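Local structure of taurocyamine kinase (Schistosoma mansoni, 4WOD) at residues I92-G100 / R325-D333. The protein catalyses the reversible, magnesium-dependent transfer of phosphate from ATP to taurocyamine, as a duplicated member of the ATP:guanido phosphotransferase family. The protein carries 4 engineered substitutions. Sequence-based numbering, arbitrary orientation.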
ATOM      1  N   ILE A  92       4.254  25.952   4.563  1.00 33.14           N
ATOM      2  CA  ILE A  92       3.266  26.001   3.502  1.00 25.98           C
ATOM      3  C   ILE A  92       3.471  27.210   2.612  1.00 25.45           C
ATOM      4  O   ILE A  92       3.547  28.329   3.094  1.00 22.70           O
ATOM      5  CB  ILE A  92       1.852  26.023   4.077  1.00 29.44           C
ATOM      6  CG1 ILE A  92       1.735  24.970   5.185  1.00 27.05           C
ATOM      7  CG2 ILE A  92       0.836  25.793   2.970  1.00 25.09           C
ATOM      8  CD1 ILE A  92       0.459  25.071   5.984  1.00 23.46           C
ATOM      9  N   GLN A  93       3.590  26.987   1.309  1.00 25.22           N
ATOM     10  CA  GLN A  93       3.690  28.119   0.394  1.00 25.10           C
ATOM     11  C   GLN A  93       3.147  27.727  -0.969  1.00 20.33           C
ATOM     12  O   GLN A  93       3.010  26.542  -1.278  1.00 21.61           O
ATOM     13  CB  GLN A  93       5.137  28.616   0.293  1.00 28.89           C
ATOM     14  CG  GLN A  93       6.131  27.608  -0.259  1.00 32.78           C
ATOM     15  CD  GLN A  93       7.564  28.151  -0.264  1.00 48.07           C
ATOM     16  OE1 GLN A  93       7.852  29.187  -0.874  1.00 46.22           O
ATOM     17  NE2 GLN A  93       8.464  27.452   0.426  1.00 43.19           N
ATOM     18  N   HIS A  94       2.809  28.719  -1.775  1.00 20.95           N
ATOM     19  CA  HIS A  94       2.272  28.433  -3.097  1.00 18.67           C
ATOM     20  C   HIS A  94       2.655  29.519  -4.092  1.00 18.92           C
ATOM     21  O   HIS A  94       2.508  30.707  -3.797  1.00 21.18           O
ATOM     22  CB  HIS A  94       0.746  28.296  -3.038  1.00 16.54           C
ATOM     23  CG  HIS A  94       0.164  27.728  -4.287  1.00 19.48           C
ATOM     24  ND1 HIS A  94       0.238  26.388  -4.590  1.00 15.60           N
ATOM     25  CD2 HIS A  94      -0.456  28.320  -5.334  1.00 18.42           C
ATOM     26  CE1 HIS A  94      -0.323  26.174  -5.761  1.00 16.85           C
ATOM     27  NE2 HIS A  94      -0.763  27.328  -6.229  1.00 20.13           N
ATOM     28  N   PRO A  95       3.099  29.121  -5.298  1.00 17.56           N
ATOM     29  CA  PRO A  95       3.507  30.119  -6.297  1.00 19.11           C
ATOM     30  C   PRO A  95       2.335  30.846  -6.956  1.00 21.53           C
ATOM     31  O   PRO A  95       1.203  30.374  -6.884  1.00 20.29           O
ATOM     32  CB  PRO A  95       4.265  29.276  -7.334  1.00 16.46           C
ATOM     33  CG  PRO A  95       3.643  27.954  -7.261  1.00 16.59           C
ATOM     34  CD  PRO A  95       3.236  27.744  -5.804  1.00 17.48           C
ATOM     35  N   LYS A  96       2.603  31.991  -7.585  1.00 19.39           N
ATOM     36  CA  LYS A  96       1.593  32.637  -8.405  1.00 22.15           C
ATOM     37  C   LYS A  96       1.100  31.648  -9.452  1.00 21.50           C
ATOM     38  O   LYS A  96       1.850  30.772  -9.897  1.00 23.56           O
ATOM     39  CB  LYS A  96       2.141  33.893  -9.084  1.00 23.92           C
ATOM     40  CG  LYS A  96       2.613  34.960  -8.122  1.00 24.31           C
ATOM     41  CD  LYS A  96       1.526  35.350  -7.137  1.00 24.79           C
ATOM     42  CE  LYS A  96       1.847  36.705  -6.488  1.00 22.86           C
ATOM     43  NZ  LYS A  96       1.012  36.888  -5.267  1.00 26.73           N
ATOM     44  N   SER A  97      -0.171  31.785  -9.801  1.00 19.06           N
ATOM     45  CA  SER A  97      -0.810  30.989 -10.833  1.00 19.94           C
ATOM     46  C   SER A  97      -0.027  31.105 -12.134  1.00 21.13           C
ATOM     47  O   SER A  97       0.377  32.207 -12.518  1.00 19.93           O
ATOM     48  CB  SER A  97      -2.254  31.460 -11.019  1.00 19.33           C
ATOM     49  OG  SER A  97      -2.938  30.732 -12.019  1.00 21.37           O
ATOM     50  N   ASN A  98       0.207  29.968 -12.786  1.00 14.97           N
ATOM     51  CA  ASN A  98       0.856  29.935 -14.100  1.00 22.25           C
ATOM     52  C   ASN A  98       0.462  28.684 -14.881  1.00 19.45           C
ATOM     53  O   ASN A  98       0.941  27.574 -14.575  1.00 18.18           O
ATOM     54  CB  ASN A  98       2.379  30.002 -13.964  1.00 16.84           C
ATOM     55  CG  ASN A  98       3.092  29.907 -15.311  1.00 24.57           C
ATOM     56  OD1 ASN A  98       2.522  30.229 -16.353  1.00 23.56           O
ATOM     57  ND2 ASN A  98       4.334  29.428 -15.291  1.00 26.88           N
ATOM     58  N   PHE A  99      -0.411  28.878 -15.873  1.00 18.30           N
ATOM     59  CA  PHE A  99      -0.909  27.810 -16.734  1.00 20.89           C
ATOM     60  C   PHE A  99       0.119  27.499 -17.828  1.00 22.03           C
ATOM     61  O   PHE A  99       0.081  26.432 -18.452  1.00 18.63           O
ATOM     62  CB  PHE A  99      -2.284  28.179 -17.355  1.00 16.47           C
ATOM     63  CG  PHE A  99      -3.454  27.998 -16.401  1.00 22.14           C
ATOM     64  CD1 PHE A  99      -4.099  26.773 -16.289  1.00 13.69           C
ATOM     65  CD2 PHE A  99      -3.886  29.054 -15.600  1.00 17.59           C
ATOM     66  CE1 PHE A  99      -5.151  26.596 -15.402  1.00 17.68           C
ATOM     67  CE2 PHE A  99      -4.938  28.881 -14.696  1.00 16.94           C
ATOM     68  CZ  PHE A  99      -5.574  27.642 -14.611  1.00 18.22           C
ATOM     69  N   GLY A 100       1.047  28.427 -18.041  1.00 20.97           N
ATOM     70  CA  GLY A 100       2.095  28.245 -19.036  1.00 23.37           C
ATOM     71  C   GLY A 100       1.829  29.074 -20.284  1.00 28.85           C
ATOM     72  O   GLY A 100       0.805  29.747 -20.391  1.00 26.50           O
ATOM     73  N   ARG A 325      -0.706  16.040  -6.806  1.00 14.02           N
ATOM     74  CA  ARG A 325      -0.390  17.291  -6.126  1.00 21.73           C
ATOM     75  C   ARG A 325      -1.351  18.409  -6.472  1.00 20.78           C
ATOM     76  O   ARG A 325      -1.830  18.494  -7.593  1.00 23.93           O
ATOM     77  CB  ARG A 325       1.046  17.733  -6.438  1.00 19.48           C
ATOM     78  CG  ARG A 325       2.092  16.905  -5.747  1.00 24.55           C
ATOM     79  CD  ARG A 325       3.491  17.470  -6.002  1.00 26.90           C
ATOM     80  NE  ARG A 325       4.554  16.494  -5.772  1.00 30.37           N
ATOM     81  CZ  ARG A 325       4.940  16.084  -4.567  1.00 38.73           C
ATOM     82  NH1 ARG A 325       4.328  16.553  -3.479  1.00 36.82           N
ATOM     83  NH2 ARG A 325       5.928  15.201  -4.445  1.00 35.33           N
ATOM     84  N   ARG A 326      -1.634  19.262  -5.491  1.00 19.77           N
ATOM     85  CA  ARG A 326      -2.450  20.459  -5.716  1.00 21.48           C
ATOM     86  C   ARG A 326      -1.738  21.722  -5.236  1.00 17.82           C
ATOM     87  O   ARG A 326      -1.871  22.797  -5.826  1.00 18.53           O
ATOM     88  CB  ARG A 326      -3.793  20.364  -4.974  1.00 20.46           C
ATOM     89  CG  ARG A 326      -4.632  19.139  -5.262  1.00 26.15           C
ATOM     90  CD  ARG A 326      -5.489  19.298  -6.510  1.00 21.85           C
ATOM     91  NE  ARG A 326      -6.352  18.132  -6.676  1.00 26.97           N
ATOM     92  CZ  ARG A 326      -5.933  16.935  -7.074  1.00 31.48           C
ATOM     93  NH1 ARG A 326      -4.643  16.725  -7.376  1.00 25.99           N
ATOM     94  NH2 ARG A 326      -6.806  15.937  -7.160  1.00 28.89           N
ATOM     95  N   LEU A 327      -1.022  21.587  -4.128  1.00 19.90           N
ATOM     96  CA  LEU A 327      -0.474  22.733  -3.428  1.00 19.38           C
ATOM     97  C   LEU A 327       1.047  22.773  -3.518  1.00 17.01           C
ATOM     98  O   LEU A 327       1.714  21.748  -3.370  1.00 22.18           O
ATOM     99  CB  LEU A 327      -0.920  22.709  -1.964  1.00 20.05           C
ATOM    100  CG  LEU A 327      -0.470  23.852  -1.056  1.00 18.87           C
ATOM    101  CD1 LEU A 327      -1.212  25.131  -1.401  1.00 19.40           C
ATOM    102  CD2 LEU A 327      -0.688  23.490   0.398  1.00 22.42           C
ATOM    103  N   GLY A 328       1.595  23.956  -3.772  1.00 19.49           N
ATOM    104  CA  GLY A 328       3.039  24.121  -3.798  1.00 18.20           C
ATOM    105  C   GLY A 328       3.694  23.997  -5.158  1.00 21.67           C
ATOM    106  O   GLY A 328       4.909  23.857  -5.243  1.00 19.54           O
ATOM    107  N   LEU A 329       2.885  24.035  -6.213  1.00 20.04           N
ATOM    108  CA  LEU A 329       3.380  24.036  -7.592  1.00 19.46           C
ATOM    109  C   LEU A 329       2.416  24.834  -8.453  1.00 20.07           C
ATOM    110  O   LEU A 329       1.313  25.154  -8.017  1.00 18.68           O
ATOM    111  CB  LEU A 329       3.546  22.614  -8.183  1.00 20.61           C
ATOM    112  CG  LEU A 329       2.531  21.482  -7.984  1.00 19.88           C
ATOM    113  CD1 LEU A 329       1.085  21.864  -8.241  1.00 22.59           C
ATOM    114  CD2 LEU A 329       2.874  20.307  -8.891  1.00 15.10           C
ATOM    115  N   THR A 330       2.827  25.167  -9.674  1.00 16.84           N
ATOM    116  CA  THR A 330       1.924  25.854 -10.590  1.00 16.27           C
ATOM    117  C   THR A 330       0.980  24.887 -11.299  1.00 16.24           C
ATOM    118  O   THR A 330       1.154  23.658 -11.249  1.00 17.94           O
ATOM    119  CB  THR A 330       2.682  26.635 -11.671  1.00 18.25           C
ATOM    120  OG1 THR A 330       3.364  25.698 -12.508  1.00 15.87           O
ATOM    121  CG2 THR A 330       3.665  27.589 -11.053  1.00 16.96           C
ATOM    122  N   GLU A 331      -0.001  25.455 -11.991  1.00 17.37           N
ATOM    123  CA  GLU A 331      -0.940  24.678 -12.783  1.00 16.32           C
ATOM    124  C   GLU A 331      -0.190  23.898 -13.861  1.00 16.92           C
ATOM    125  O   GLU A 331      -0.473  22.722 -14.107  1.00 14.62           O
ATOM    126  CB  GLU A 331      -2.001  25.597 -13.413  1.00 17.14           C
ATOM    127  CG  GLU A 331      -2.964  26.236 -12.408  1.00 16.58           C
ATOM    128  CD  GLU A 331      -2.444  27.530 -11.761  1.00 19.00           C
ATOM    129  OE1 GLU A 331      -1.216  27.846 -11.828  1.00 19.18           O
ATOM    130  OE2 GLU A 331      -3.289  28.237 -11.176  1.00 20.26           O
ATOM    131  N   LEU A 332       0.782  24.564 -14.479  1.00 15.64           N
ATOM    132  CA  LEU A 332       1.620  23.938 -15.482  1.00 17.00           C
ATOM    133  C   LEU A 332       2.400  22.775 -14.862  1.00 16.10           C
ATOM    134  O   LEU A 332       2.418  21.692 -15.433  1.00 18.82           O
ATOM    135  CB  LEU A 332       2.577  24.956 -16.103  1.00 17.82           C
ATOM    136  CG  LEU A 332       3.470  24.386 -17.211  1.00 19.55           C
ATOM    137  CD1 LEU A 332       2.641  23.725 -18.316  1.00 16.11           C
ATOM    138  CD2 LEU A 332       4.336  25.492 -17.784  1.00 20.73           C
ATOM    139  N   ASP A 333       3.009  22.987 -13.690  1.00 16.86           N
ATOM    140  CA  ASP A 333       3.675  21.893 -12.982  1.00 15.70           C
ATOM    141  C   ASP A 333       2.729  20.722 -12.756  1.00 16.34           C
ATOM    142  O   ASP A 333       3.122  19.564 -12.956  1.00 20.45           O
ATOM    143  CB  ASP A 333       4.233  22.330 -11.617  1.00 15.78           C
ATOM    144  CG  ASP A 333       5.302  23.399 -11.711  1.00 17.49           C
ATOM    145  OD1 ASP A 333       5.988  23.528 -12.746  1.00 20.60           O
ATOM    146  OD2 ASP A 333       5.459  24.125 -10.716  1.00 19.99           O
TER
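Glu331 sets CG beside its own backbone N and bends at chi2 (85°), which turns its carboxylate to Ser97 and Asn98. The setting is the capped first turn of helix 331-355, met by the loop between helix 74-84 and strand 117-126 in the first phosphagen kinase unit. The carboxylate grips the loop with both oxygens: OE2 accepts from Ser97 OG at 2.7 Å and OE1 from Asn98 N, also at 2.7 Å. Both donors approach from the same side, well out of the carboxylate plane. A backbone bond in the opposite direction adds to this: Leu332 N, one residue on, donates to Asn98 O at 3.0 Å. Thr330 is the N-cap, and its capping box with Asp333 holds this turn through Thr330 N to Asp333 OD2 and Asp333 N to Thr330 OG1. Nearer the backbone than the carboxylate, Glu331 CG lies over one face of the Phe99 ring, 3.8 Å from its centroid, a CH-pi contact. Phe99 also packs on Ala244 and Ile247 of helix 236-251, so the ring joins that helix to the contact.

Toward the other end, His94 has its CG anti to the backbone N (chi1 -168°), which carries the ring to segment 325-333. Leu327 CD1 approaches the ring obliquely, while Leu327 CD2 meets Ile92 CG2 at 3.8 Å. Pro95 CG rests on the backbone carbonyl carbon of Leu329, 3.6 Å away. Pro95 CD lies over one face of the His94 ring, and a bond at the ring's edge helps set its rotation: Gly328 N donates to His94 ND1 at 2.9 Å, nearly straight at 165°.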